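Local coordinates for protein RNA polymerase ECF-subfamily sigma factor (Streptomyces venezuelae, PDB 6DXO) that probably directs RNA polymerase to specific initiation sites as an ECF sigma factor needed for aerial mycelium formation, and is held here in a complex with its anti-sigma factor, at residues Leu49-Arg54 and Val70-Asn75; Tyr32-Lys37 and Glu41-Glu46; Arg28-Arg33 and Asn75-His80; Arg97-Gln102 and Val139-Arg144. All coordinates share one frame; numbering follows the deposited sequence.

Interaction 1: Leu49-Arg54 and Val70-Asn75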
loop_
_atom_site.group_PDB
_atom_site.type_symbol
_atom_site.label_atom_id
_atom_site.label_comp_id
_atom_site.label_asym_id
_atom_site.label_seq_id
_atom_site.Cartn_x
_atom_site.Cartn_y
_atom_site.Cartn_z
ATOM N N LEU A 49 -7.524 3.957 3.855
ATOM C CA LEU A 49 -8.188 4.469 5.052
ATOM C C LEU A 49 -9.693 4.645 4.838
ATOM O O LEU A 49 -10.498 4.399 5.747
ATOM C CB LEU A 49 -7.538 5.773 5.528
ATOM C CG LEU A 49 -6.208 5.615 6.273
ATOM C CD1 LEU A 49 -5.572 6.969 6.534
ATOM C CD2 LEU A 49 -6.429 4.871 7.582
ATOM N N ARG A 50 -10.074 5.055 3.631
ATOM C CA ARG A 50 -11.483 5.226 3.310
ATOM C C ARG A 50 -12.200 3.876 3.246
ATOM O O ARG A 50 -13.309 3.732 3.760
ATOM C CB ARG A 50 -11.649 5.992 1.991
ATOM C CG ARG A 50 -13.077 6.308 1.625
ATOM C CD ARG A 50 -13.535 7.599 2.274
ATOM N NE ARG A 50 -12.934 8.770 1.640
ATOM C CZ ARG A 50 -13.519 9.481 0.680
ATOM N NH1 ARG A 50 -14.723 9.139 0.244
ATOM N NH2 ARG A 50 -12.903 10.532 0.157
ATOM N N ALA A 51 -11.552 2.890 2.637
ATOM C CA ALA A 51 -12.119 1.553 2.520
ATOM C C ALA A 51 -12.357 0.992 3.914
ATOM O O ALA A 51 -13.377 0.352 4.187
ATOM C CB ALA A 51 -11.189 0.647 1.745
ATOM N N LEU A 52 -11.388 1.237 4.784
ATOM C CA LEU A 52 -11.414 0.714 6.145
ATOM C C LEU A 52 -12.568 1.333 6.900
ATOM O O LEU A 52 -13.354 0.632 7.537
ATOM C CB LEU A 52 -10.083 1.037 6.831
ATOM C CG LEU A 52 -9.905 0.640 8.297
ATOM C CD1 LEU A 52 -8.418 0.512 8.596
ATOM C CD2 LEU A 52 -10.534 1.677 9.192
ATOM N N ARG A 53 -12.687 2.652 6.805
ATOM C CA ARG A 53 -13.747 3.367 7.507
ATOM C C ARG A 53 -15.146 2.981 7.019
ATOM O O ARG A 53 -16.112 3.124 7.763
ATOM C CB ARG A 53 -13.546 4.883 7.400
ATOM C CG ARG A 53 -12.286 5.389 8.090
ATOM C CD ARG A 53 -12.320 6.896 8.247
ATOM N NE ARG A 53 -12.253 7.591 6.966
ATOM C CZ ARG A 53 -11.184 8.248 6.529
ATOM N NH1 ARG A 53 -10.088 8.304 7.277
ATOM N NH2 ARG A 53 -11.213 8.857 5.350
ATOM N N ARG A 54 -15.256 2.499 5.782
ATOM C CA ARG A 54 -16.559 2.105 5.243
ATOM C C ARG A 54 -16.718 0.591 5.147
ATOM O O ARG A 54 -17.672 0.099 4.561
ATOM C CB ARG A 54 -16.791 2.721 3.855
ATOM C CG ARG A 54 -16.396 4.183 3.736
ATOM C CD ARG A 54 -16.910 4.787 2.437
ATOM N NE ARG A 54 -18.219 5.414 2.605
ATOM C CZ ARG A 54 -18.409 6.726 2.713
ATOM N NH1 ARG A 54 -17.371 7.551 2.662
ATOM N NH2 ARG A 54 -19.633 7.216 2.865
ATOM N N VAL A 70 -9.912 0.660 -6.376
ATOM C CA VAL A 70 -9.624 1.442 -7.571
ATOM C C VAL A 70 -10.633 2.574 -7.761
ATOM O O VAL A 70 -10.274 3.715 -8.099
ATOM C CB VAL A 70 -9.527 0.538 -8.813
ATOM C CG1 VAL A 70 -9.502 1.377 -10.072
ATOM C CG2 VAL A 70 -8.265 -0.343 -8.721
ATOM N N THR A 71 -11.898 2.275 -7.504
ATOM C CA THR A 71 -12.926 3.288 -7.650
ATOM C C THR A 71 -12.813 4.366 -6.578
ATOM O O THR A 71 -13.053 5.528 -6.851
ATOM C CB THR A 71 -14.349 2.659 -7.720
ATOM O OG1 THR A 71 -14.599 1.876 -6.544
ATOM C CG2 THR A 71 -14.449 1.744 -8.916
ATOM N N ILE A 72 -12.402 3.984 -5.366
ATOM C CA ILE A 72 -12.122 4.962 -4.321
ATOM C C ILE A 72 -10.955 5.877 -4.671
ATOM O O ILE A 72 -11.023 7.084 -4.454
ATOM C CB ILE A 72 -11.848 4.277 -2.956
ATOM C CG1 ILE A 72 -13.148 3.713 -2.377
ATOM C CG2 ILE A 72 -11.195 5.256 -1.971
ATOM C CD1 ILE A 72 -12.916 2.704 -1.265
ATOM N N ALA A 73 -9.875 5.299 -5.203
ATOM C CA ALA A 73 -8.704 6.082 -5.557
ATOM C C ALA A 73 -9.082 7.032 -6.683
ATOM O O ALA A 73 -8.674 8.182 -6.685
ATOM C CB ALA A 73 -7.525 5.184 -5.975
ATOM N N ARG A 74 -9.862 6.532 -7.632
ATOM C CA ARG A 74 -10.371 7.377 -8.719
ATOM C C ARG A 74 -11.117 8.615 -8.181
ATOM O O ARG A 74 -10.876 9.737 -8.643
ATOM C CB ARG A 74 -11.254 6.581 -9.677
ATOM C CG ARG A 74 -11.702 7.416 -10.896
ATOM C CD ARG A 74 -12.494 6.592 -11.872
ATOM N NE ARG A 74 -13.654 5.960 -11.257
ATOM C CZ ARG A 74 -14.304 4.939 -11.800
ATOM N NH1 ARG A 74 -13.893 4.443 -12.963
ATOM N NH2 ARG A 74 -15.353 4.408 -11.179
ATOM N N ASN A 75 -11.965 8.400 -7.181
ATOM C CA ASN A 75 -12.717 9.471 -6.513
ATOM C C ASN A 75 -11.762 10.467 -5.841
ATOM O O ASN A 75 -11.951 11.677 -5.932
ATOM C CB ASN A 75 -13.703 8.914 -5.450
ATOM C CG ASN A 75 -14.925 8.169 -6.043
ATOM O OD1 ASN A 75 -15.417 8.479 -7.123
ATOM N ND2 ASN A 75 -15.431 7.193 -5.289
#
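R50 and A51, the two residues that press on I72, also hold one amide between them: R54 N is bonded to R50 O at 3.1 Å and, weakly, shares A51 O. R54 is the first residue to leave helical geometry, so I72 packs where helix 37-53 runs out. No hydrogen bond crosses to 70-75; the contact is apolar, and I72 makes it with both of its branches. Its chi1 of -72° turns CG1 beside the backbone N and CG2 anti to it, so the two branches reach different residues. The longer one carries CD1 onto A51, 4.0 Å from A51 CB and equally close to A51 CA. The shorter one meets the root of R50, with I72 CG2 4.1 Å from R50 CB. R50 starts out straight, then bends at chi2 and chi3, so that only the aliphatic base of the arginine lies on the isoleucine while its far end reaches L76, one turn further along helix 65-79. The CA atoms of A51 and I72 are 7.6 Å apart, a close approach, consistent with the small side chain of A51. Within region 2 of the sigma factor, the contact joins helix 37-53 to helix 65-79: A51 also touches W68 and L69, I72 reaches back to T47, and L52, on another side of helix 37-53, packs on F15 of helix 12-31 and on M74 of the partner chain.

Interaction 2: Tyr32-Lys37 and Glu41-Glu46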
loop_
_atom_site.group_PDB
_atom_site.type_symbol
_atom_site.label_atom_id
_atom_site.label_comp_id
_atom_site.label_asym_id
_atom_site.label_seq_id
_atom_site.Cartn_x
_atom_site.Cartn_y
_atom_site.Cartn_z
ATOM N N TYR A 32 0.391 7.525 -12.072
ATOM C CA TYR A 32 0.478 8.131 -13.392
ATOM C C TYR A 32 -0.546 9.247 -13.546
ATOM O O TYR A 32 -0.594 9.907 -14.592
ATOM C CB TYR A 32 0.318 7.061 -14.488
ATOM C CG TYR A 32 1.398 5.979 -14.495
ATOM C CD1 TYR A 32 2.535 6.100 -15.283
ATOM C CD2 TYR A 32 1.255 4.820 -13.730
ATOM C CE1 TYR A 32 3.519 5.088 -15.298
ATOM C CE2 TYR A 32 2.224 3.826 -13.733
ATOM C CZ TYR A 32 3.336 3.957 -14.523
ATOM O OH TYR A 32 4.287 2.951 -14.512
ATOM N N ARG A 33 -1.338 9.469 -12.496
ATOM C CA ARG A 33 -2.449 10.422 -12.514
ATOM C C ARG A 33 -2.246 11.633 -11.618
ATOM O O ARG A 33 -3.119 12.497 -11.537
ATOM C CB ARG A 33 -3.775 9.728 -12.146
ATOM C CG ARG A 33 -4.223 8.768 -13.209
ATOM C CD ARG A 33 -5.359 7.859 -12.747
ATOM N NE ARG A 33 -5.877 7.080 -13.869
ATOM C CZ ARG A 33 -5.272 6.026 -14.413
ATOM N NH1 ARG A 33 -4.105 5.588 -13.950
ATOM N NH2 ARG A 33 -5.841 5.406 -15.440
ATOM N N VAL A 34 -1.094 11.715 -10.961
ATOM C CA VAL A 34 -0.837 12.836 -10.079
ATOM C C VAL A 34 0.575 13.339 -10.282
ATOM O O VAL A 34 1.402 12.675 -10.912
ATOM C CB VAL A 34 -1.034 12.471 -8.592
ATOM C CG1 VAL A 34 -2.464 12.013 -8.346
ATOM C CG2 VAL A 34 -0.017 11.427 -8.156
ATOM N N GLY A 35 0.843 14.514 -9.731
ATOM C CA GLY A 35 2.146 15.133 -9.849
ATOM C C GLY A 35 2.964 14.866 -8.605
ATOM O O GLY A 35 2.885 15.603 -7.622
ATOM N N GLY A 36 3.726 13.782 -8.636
ATOM C CA GLY A 36 4.716 13.529 -7.611
ATOM C C GLY A 36 4.463 12.258 -6.830
ATOM O O GLY A 36 3.317 11.915 -6.533
ATOM N N LYS A 37 5.552 11.578 -6.494
ATOM C CA LYS A 37 5.520 10.325 -5.744
ATOM C C LYS A 37 4.880 10.487 -4.370
ATOM O O LYS A 37 4.120 9.630 -3.929
ATOM C CB LYS A 37 6.948 9.782 -5.605
ATOM C CG LYS A 37 7.075 8.538 -4.759
ATOM C CD LYS A 37 8.508 8.009 -4.789
ATOM C CE LYS A 37 8.959 7.750 -6.213
ATOM N NZ LYS A 37 10.229 6.978 -6.259
ATOM N N GLU A 41 1.778 8.465 -2.926
ATOM C CA GLU A 41 1.869 7.708 -1.675
ATOM C C GLU A 41 0.750 8.114 -0.726
ATOM O O GLU A 41 0.096 7.256 -0.122
ATOM C CB GLU A 41 3.234 7.919 -0.997
ATOM C CG GLU A 41 4.426 7.367 -1.786
ATOM C CD GLU A 41 5.773 7.905 -1.301
ATOM O OE1 GLU A 41 5.790 8.781 -0.416
ATOM O OE2 GLU A 41 6.812 7.440 -1.808
ATOM N N ASP A 42 0.528 9.422 -0.589
ATOM C CA ASP A 42 -0.499 9.939 0.317
ATOM C C ASP A 42 -1.912 9.499 -0.072
ATOM O O ASP A 42 -2.706 9.098 0.785
ATOM C CB ASP A 42 -0.440 11.467 0.414
ATOM C CG ASP A 42 0.758 11.961 1.212
ATOM O OD1 ASP A 42 1.426 11.131 1.871
ATOM O OD2 ASP A 42 1.022 13.185 1.187
ATOM N N LEU A 43 -2.228 9.577 -1.360
ATOM C CA LEU A 43 -3.537 9.137 -1.825
ATOM C C LEU A 43 -3.692 7.608 -1.745
ATOM O O LEU A 43 -4.800 7.087 -1.672
ATOM C CB LEU A 43 -3.834 9.668 -3.241
ATOM C CG LEU A 43 -3.991 11.188 -3.396
ATOM C CD1 LEU A 43 -4.311 11.539 -4.849
ATOM C CD2 LEU A 43 -5.050 11.746 -2.471
ATOM N N THR A 44 -2.581 6.881 -1.744
ATOM C CA THR A 44 -2.669 5.427 -1.607
ATOM C C THR A 44 -3.113 5.137 -0.188
ATOM O O THR A 44 -4.037 4.345 0.052
ATOM C CB THR A 44 -1.302 4.749 -1.919
ATOM O OG1 THR A 44 -0.967 4.979 -3.292
ATOM C CG2 THR A 44 -1.389 3.240 -1.694
ATOM N N SER A 45 -2.470 5.808 0.757
ATOM C CA SER A 45 -2.837 5.699 2.166
ATOM C C SER A 45 -4.288 6.099 2.367
ATOM O O SER A 45 -5.056 5.373 2.988
ATOM C CB SER A 45 -1.928 6.592 3.011
ATOM O OG SER A 45 -2.401 6.688 4.340
ATOM N N GLU A 46 -4.672 7.257 1.834
ATOM C CA GLU A 46 -6.070 7.693 1.956
ATOM C C GLU A 46 -7.101 6.719 1.355
ATOM O O GLU A 46 -8.201 6.558 1.904
ATOM C CB GLU A 46 -6.254 9.089 1.366
ATOM C CG GLU A 46 -7.621 9.698 1.665
ATOM C CD GLU A 46 -7.867 9.876 3.163
ATOM O OE1 GLU A 46 -6.888 10.111 3.907
ATOM O OE2 GLU A 46 -9.037 9.778 3.599
#
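K37 lays the aliphatic part of its chain across the carboxylate of E41, with K37 CG 3.2 Å from E41 OE2 and K37 CD a little further off. The ammonium does not follow: a bend at chi3 (-56°) turns the end of the lysine aside, leaving NZ 5.6 Å from E41 OE2, close enough that some attraction is likely, but the charged atoms are not in contact. Under this overlap runs the first-turn helical bond, E41 N to K37 O at 2.8 Å, with an N-H...O angle of 156° and the donor tilted 18° from the carbonyl plane. E41 CG crowds the same oxygen, 3.1 Å from K37 O. G36 is the N-cap of this helix. Helix 37-53 belongs to region 2 of the sigma factor, and D42 to S45 probably form its polymerase core-binding motif; here E41 O, just before that motif, accepts a bond from Q66 NE2 of the partner chain, and S45 packs on the same glutamine. D42 itself is salt-bridged to R97, to which E41 OE1 is also paired, though only at long range. Earlier in the loop, V34 points at the helix and brings CG1 to within 4.0 Å of L43 CD1, the two side chains meeting at a slant. V77 of helix 65-79 touches both V34 and L43.

Interaction 3: Arg28-Arg33 and Asn75-His80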
loop_
_atom_site.group_PDB
_atom_site.type_symbol
_atom_site.label_atom_id
_atom_site.label_comp_id
_atom_site.label_asym_id
_atom_site.label_seq_id
_atom_site.Cartn_x
_atom_site.Cartn_y
_atom_site.Cartn_z
ATOM N N ARG A 28 0.094 2.138 -8.266
ATOM C CA ARG A 28 0.355 2.234 -9.702
ATOM C C ARG A 28 -0.782 2.889 -10.464
ATOM O O ARG A 28 -0.534 3.644 -11.390
ATOM C CB ARG A 28 0.712 0.876 -10.300
ATOM C CG ARG A 28 2.064 0.356 -9.800
ATOM C CD ARG A 28 2.511 -0.819 -10.633
ATOM N NE ARG A 28 1.902 -2.066 -10.199
ATOM C CZ ARG A 28 2.490 -2.920 -9.365
ATOM N NH1 ARG A 28 3.694 -2.653 -8.886
ATOM N NH2 ARG A 28 1.875 -4.039 -9.013
ATOM N N TYR A 29 -2.025 2.633 -10.056
ATOM C CA TYR A 29 -3.137 3.333 -10.691
ATOM C C TYR A 29 -3.022 4.853 -10.472
ATOM O O TYR A 29 -3.196 5.667 -11.406
ATOM C CB TYR A 29 -4.469 2.792 -10.163
ATOM C CG TYR A 29 -5.643 3.656 -10.602
ATOM C CD1 TYR A 29 -6.173 3.541 -11.887
ATOM C CD2 TYR A 29 -6.178 4.620 -9.747
ATOM C CE1 TYR A 29 -7.257 4.344 -12.299
ATOM C CE2 TYR A 29 -7.249 5.428 -10.157
ATOM C CZ TYR A 29 -7.764 5.289 -11.429
ATOM O OH TYR A 29 -8.806 6.106 -11.835
ATOM N N ILE A 30 -2.696 5.230 -9.242
ATOM C CA ILE A 30 -2.608 6.630 -8.839
ATOM C C ILE A 30 -1.368 7.327 -9.437
ATOM O O ILE A 30 -1.441 8.484 -9.856
ATOM C CB ILE A 30 -2.609 6.762 -7.289
ATOM C CG1 ILE A 30 -3.952 6.287 -6.701
ATOM C CG2 ILE A 30 -2.347 8.187 -6.837
ATOM C CD1 ILE A 30 -4.014 6.369 -5.169
ATOM N N TYR A 31 -0.258 6.593 -9.489
ATOM C CA TYR A 31 1.074 7.138 -9.791
ATOM C C TYR A 31 1.079 8.008 -11.045
ATOM O O TYR A 31 1.707 9.073 -11.083
ATOM C CB TYR A 31 2.038 5.968 -10.019
ATOM C CG TYR A 31 3.499 6.341 -10.127
ATOM C CD1 TYR A 31 4.266 6.497 -8.992
ATOM C CD2 TYR A 31 4.121 6.508 -11.369
ATOM C CE1 TYR A 31 5.618 6.827 -9.069
ATOM C CE2 TYR A 31 5.482 6.847 -11.448
ATOM C CZ TYR A 31 6.217 6.998 -10.299
ATOM O OH TYR A 31 7.566 7.331 -10.359
ATOM N N TYR A 32 0.391 7.525 -12.072
ATOM C CA TYR A 32 0.478 8.131 -13.392
ATOM C C TYR A 32 -0.546 9.247 -13.546
ATOM O O TYR A 32 -0.594 9.907 -14.592
ATOM C CB TYR A 32 0.318 7.061 -14.488
ATOM C CG TYR A 32 1.398 5.979 -14.495
ATOM C CD1 TYR A 32 2.535 6.100 -15.283
ATOM C CD2 TYR A 32 1.255 4.820 -13.730
ATOM C CE1 TYR A 32 3.519 5.088 -15.298
ATOM C CE2 TYR A 32 2.224 3.826 -13.733
ATOM C CZ TYR A 32 3.336 3.957 -14.523
ATOM O OH TYR A 32 4.287 2.951 -14.512
ATOM N N ARG A 33 -1.338 9.469 -12.496
ATOM C CA ARG A 33 -2.449 10.422 -12.514
ATOM C C ARG A 33 -2.246 11.633 -11.618
ATOM O O ARG A 33 -3.119 12.497 -11.537
ATOM C CB ARG A 33 -3.775 9.728 -12.146
ATOM C CG ARG A 33 -4.223 8.768 -13.209
ATOM C CD ARG A 33 -5.359 7.859 -12.747
ATOM N NE ARG A 33 -5.877 7.080 -13.869
ATOM C CZ ARG A 33 -5.272 6.026 -14.413
ATOM N NH1 ARG A 33 -4.105 5.588 -13.950
ATOM N NH2 ARG A 33 -5.841 5.406 -15.440
ATOM N N ASN A 75 -11.965 8.400 -7.181
ATOM C CA ASN A 75 -12.717 9.471 -6.513
ATOM C C ASN A 75 -11.762 10.467 -5.841
ATOM O O ASN A 75 -11.951 11.677 -5.932
ATOM C CB ASN A 75 -13.703 8.914 -5.450
ATOM C CG ASN A 75 -14.925 8.169 -6.043
ATOM O OD1 ASN A 75 -15.417 8.479 -7.123
ATOM N ND2 ASN A 75 -15.431 7.193 -5.289
ATOM N N LEU A 76 -10.731 9.955 -5.166
ATOM C CA LEU A 76 -9.740 10.798 -4.487
ATOM C C LEU A 76 -8.879 11.630 -5.427
ATOM O O LEU A 76 -8.569 12.775 -5.138
ATOM C CB LEU A 76 -8.813 9.945 -3.606
ATOM C CG LEU A 76 -9.390 9.421 -2.297
ATOM C CD1 LEU A 76 -8.466 8.372 -1.716
ATOM C CD2 LEU A 76 -9.584 10.555 -1.310
ATOM N N VAL A 77 -8.469 11.044 -6.541
ATOM C CA VAL A 77 -7.689 11.780 -7.518
ATOM C C VAL A 77 -8.560 12.887 -8.119
ATOM O O VAL A 77 -8.093 14.005 -8.301
ATOM C CB VAL A 77 -7.118 10.849 -8.605
ATOM C CG1 VAL A 77 -6.627 11.657 -9.806
ATOM C CG2 VAL A 77 -5.968 9.991 -8.017
ATOM N N ALA A 78 -9.823 12.570 -8.394
ATOM C CA ALA A 78 -10.766 13.545 -8.953
ATOM C C ALA A 78 -10.984 14.697 -7.984
ATOM O O ALA A 78 -10.912 15.867 -8.364
ATOM C CB ALA A 78 -12.093 12.873 -9.269
ATOM N N ASP A 79 -11.249 14.352 -6.730
ATOM C CA ASP A 79 -11.502 15.333 -5.688
ATOM C C ASP A 79 -10.215 15.971 -5.170
ATOM O O ASP A 79 -10.262 16.929 -4.398
ATOM C CB ASP A 79 -12.282 14.699 -4.528
ATOM C CG ASP A 79 -13.690 14.271 -4.931
ATOM O OD1 ASP A 79 -14.227 14.824 -5.916
ATOM O OD2 ASP A 79 -14.261 13.386 -4.258
ATOM N N HIS A 80 -9.070 15.450 -5.603
ATOM C CA HIS A 80 -7.779 15.944 -5.124
ATOM C C HIS A 80 -7.562 17.397 -5.513
ATOM O O HIS A 80 -7.475 18.264 -4.647
ATOM C CB HIS A 80 -6.621 15.079 -5.641
ATOM C CG HIS A 80 -5.266 15.604 -5.280
ATOM N ND1 HIS A 80 -4.299 15.888 -6.224
ATOM C CD2 HIS A 80 -4.716 15.912 -4.082
ATOM C CE1 HIS A 80 -3.216 16.343 -5.623
ATOM N NE2 HIS A 80 -3.442 16.368 -4.319
#
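V77 sends its two methyls to two different residues of 28-33, R33 and I30, and has more surface buried here than either of them. CG1, anti to the backbone N (chi1 165°), lies 4.0 Å from R33 O and only slightly further from R33 CB. The other branch meets I30 methyl to methyl, V77 CG2 to I30 CG2 at 4.2 Å. R33 offers just its backbone and CB to the valine; from there its chain runs extended back over the preceding helix 12-31. Two things hold the guanidinium. R33 NH1 donates to Y29 O at 2.7 Å, in the carbonyl plane and on a lone pair, although the bond is bent to 138° and the oxygen lies out of the guanidinium plane. The Y29 ring takes the other role, its CE1 sitting 3.3 Å above the centre of the guanidinium, while R33 CD rests over the rim of that ring. The arginine thus folds over the last turn of helix 12-31, where R33 N also bonds to I30 O. I30 and Y29 continue the contact onto A73, one turn before V77. This is helix-to-helix packing in the all-helical region 2 of an ECF sigma factor, where helix 65-79 lies against the end of helix 12-31.

Interaction 4: Arg97-Gln102 and Val139-Arg144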
loop_
_atom_site.group_PDB
_atom_site.type_symbol
_atom_site.label_atom_id
_atom_site.label_comp_id
_atom_site.label_asym_id
_atom_site.label_seq_id
_atom_site.Cartn_x
_atom_site.Cartn_y
_atom_site.Cartn_z
ATOM N N ARG A 97 4.798 10.672 9.264
ATOM C CA ARG A 97 4.722 10.910 7.829
ATOM C C ARG A 97 5.148 12.333 7.456
ATOM O O ARG A 97 5.426 12.613 6.294
ATOM C CB ARG A 97 3.310 10.617 7.308
ATOM C CG ARG A 97 3.067 9.156 6.964
ATOM C CD ARG A 97 3.024 8.944 5.452
ATOM N NE ARG A 97 4.250 9.380 4.786
ATOM C CZ ARG A 97 4.409 9.430 3.466
ATOM N NH1 ARG A 97 3.418 9.071 2.665
ATOM N NH2 ARG A 97 5.557 9.838 2.945
ATOM N N ARG A 98 5.210 13.220 8.448
ATOM C CA ARG A 98 5.573 14.621 8.214
ATOM C C ARG A 98 7.081 14.894 8.288
ATOM O O ARG A 98 7.551 15.927 7.806
ATOM C CB ARG A 98 4.821 15.543 9.178
ATOM C CG ARG A 98 3.316 15.582 8.960
ATOM C CD ARG A 98 2.668 16.629 9.848
ATOM N NE ARG A 98 2.822 16.307 11.263
ATOM C CZ ARG A 98 1.811 16.015 12.074
ATOM N NH1 ARG A 98 0.570 16.016 11.612
ATOM N NH2 ARG A 98 2.040 15.734 13.348
ATOM N N LEU A 99 7.836 13.975 8.887
ATOM C CA LEU A 99 9.289 14.127 8.967
ATOM C C LEU A 99 9.895 14.142 7.578
ATOM O O LEU A 99 9.331 13.576 6.643
ATOM C CB LEU A 99 9.912 12.980 9.774
ATOM C CG LEU A 99 9.408 12.763 11.197
ATOM C CD1 LEU A 99 9.934 11.441 11.755
ATOM C CD2 LEU A 99 9.798 13.933 12.094
ATOM N N ASN A 100 11.054 14.781 7.438
ATOM C CA ASN A 100 11.770 14.764 6.174
ATOM C C ASN A 100 12.205 13.333 5.861
ATOM O O ASN A 100 12.154 12.470 6.737
ATOM C CB ASN A 100 12.967 15.723 6.210
ATOM C CG ASN A 100 14.160 15.149 6.952
ATOM O OD1 ASN A 100 14.024 14.218 7.743
ATOM N ND2 ASN A 100 15.339 15.708 6.700
ATOM N N PRO A 101 12.609 13.071 4.607
ATOM C CA PRO A 101 12.998 11.724 4.170
ATOM C C PRO A 101 13.974 11.009 5.114
ATOM O O PRO A 101 13.691 9.883 5.528
ATOM C CB PRO A 101 13.645 11.966 2.796
ATOM C CG PRO A 101 13.766 13.467 2.653
ATOM C CD PRO A 101 12.685 14.038 3.501
ATOM N N GLN A 102 15.096 11.642 5.450
ATOM C CA GLN A 102 16.087 11.006 6.316
ATOM C C GLN A 102 15.539 10.650 7.704
ATOM O O GLN A 102 15.708 9.523 8.178
ATOM C CB GLN A 102 17.337 11.882 6.447
ATOM C CG GLN A 102 18.125 12.019 5.160
ATOM C CD GLN A 102 18.735 10.707 4.706
ATOM O OE1 GLN A 102 19.798 10.310 5.180
ATOM N NE2 GLN A 102 18.064 10.027 3.784
ATOM N N VAL A 139 13.222 12.178 16.610
ATOM C CA VAL A 139 12.275 12.080 17.712
ATOM C C VAL A 139 11.996 13.456 18.327
ATOM O O VAL A 139 10.897 13.713 18.819
ATOM C CB VAL A 139 12.754 11.097 18.798
ATOM C CG1 VAL A 139 11.716 10.984 19.898
ATOM C CG2 VAL A 139 13.036 9.725 18.189
ATOM N N ARG A 140 12.993 14.339 18.293
ATOM C CA ARG A 140 12.809 15.695 18.804
ATOM C C ARG A 140 11.802 16.455 17.944
ATOM O O ARG A 140 10.980 17.219 18.460
ATOM C CB ARG A 140 14.146 16.451 18.897
ATOM C CG ARG A 140 14.329 17.523 17.839
ATOM C CD ARG A 140 15.109 18.720 18.375
ATOM N NE ARG A 140 16.524 18.428 18.576
ATOM C CZ ARG A 140 17.471 18.655 17.671
ATOM N NH1 ARG A 140 17.156 19.179 16.494
ATOM N NH2 ARG A 140 18.734 18.358 17.940
ATOM N N THR A 141 11.847 16.214 16.637
ATOM C CA THR A 141 10.900 16.828 15.710
ATOM C C THR A 141 9.477 16.308 15.905
ATOM O O THR A 141 8.514 17.068 15.789
ATOM C CB THR A 141 11.315 16.617 14.256
ATOM O OG1 THR A 141 12.562 17.276 14.016
ATOM C CG2 THR A 141 10.254 17.177 13.309
ATOM N N LEU A 142 9.339 15.019 16.195
ATOM C CA LEU A 142 8.029 14.471 16.525
ATOM C C LEU A 142 7.505 15.139 17.786
ATOM O O LEU A 142 6.302 15.362 17.935
ATOM C CB LEU A 142 8.099 12.960 16.751
ATOM C CG LEU A 142 8.253 12.037 15.546
ATOM C CD1 LEU A 142 8.363 10.603 16.027
ATOM C CD2 LEU A 142 7.082 12.187 14.589
ATOM N N ALA A 143 8.420 15.461 18.694
ATOM C CA ALA A 143 8.052 16.054 19.970
ATOM C C ALA A 143 7.493 17.465 19.803
ATOM O O ALA A 143 6.642 17.894 20.585
ATOM C CB ALA A 143 9.241 16.058 20.915
ATOM N N ARG A 144 7.963 18.183 18.786
ATOM C CA ARG A 144 7.494 19.548 18.561
ATOM C C ARG A 144 6.155 19.594 17.819
ATOM O O ARG A 144 5.181 20.146 18.333
ATOM C CB ARG A 144 8.550 20.399 17.844
ATOM C CG ARG A 144 8.729 20.107 16.365
ATOM C CD ARG A 144 9.677 21.110 15.745
ATOM N NE ARG A 144 10.888 21.239 16.546
ATOM C CZ ARG A 144 12.015 20.575 16.312
ATOM N NH1 ARG A 144 12.095 19.739 15.286
ATOM N NH2 ARG A 144 13.066 20.753 17.100
#
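T141 is the first residue along 139-144 to meet L99, and it does so tightly: T141 CG2 stands 3.5 Å from L99 CD2, closer than carbon pairs usually come. A chi1 of -64° puts OG1 beside the backbone N and leaves CG2 anti to it; OG1 bonds to R137 O one turn back in the same helix, with a weak second bond to Q103. The threonine therefore gives its carbon face to the leucine and turns its hydroxyl mainly to R137 O; the two side chains pass each other in opposite directions. L142 comes next and crosses L99 at about a right angle. Its CD2 fits against the fork of the leucine, 4.1 Å from both L99 CD1 and L99 CD2. All this belongs to region 4, the helix-turn-helix region that in sigma-70 factors reads the -35 element; helix 128-144 packs here on the joint between helix 89-98 and helix 101-112. L99 lies in that joint, its extended backbone leading to the N-cap N100, whose OD1 takes Q103 N, while the leucine side chain also rests on V107 of helix 101-112. L142 in turn touches A95 and V96 of helix 89-98, the helix that leads into L99.

Interactions 1, 2 and 3 all lie in region 2, interaction 4 in region 4. Interactions 2 and 3 have centres about 6 Å apart and share Y32 and R33; interaction 1 has its centre about 11 Å from that of interaction 3, with which it shares N75 and helix 65-79, and it shares helix 37-53 with interaction 2. Together they tie helices 12-31, 37-53 and 65-79 to one another, interaction 1 being nested in the loop that interaction 3 closes. Interaction 4 follows later in the chain, its centre about 21 Å from that of interaction 2, yet the D42-R97 salt bridge links the two regions. Both regions touch the partner chain, consistent with an anti-sigma factor bound between them.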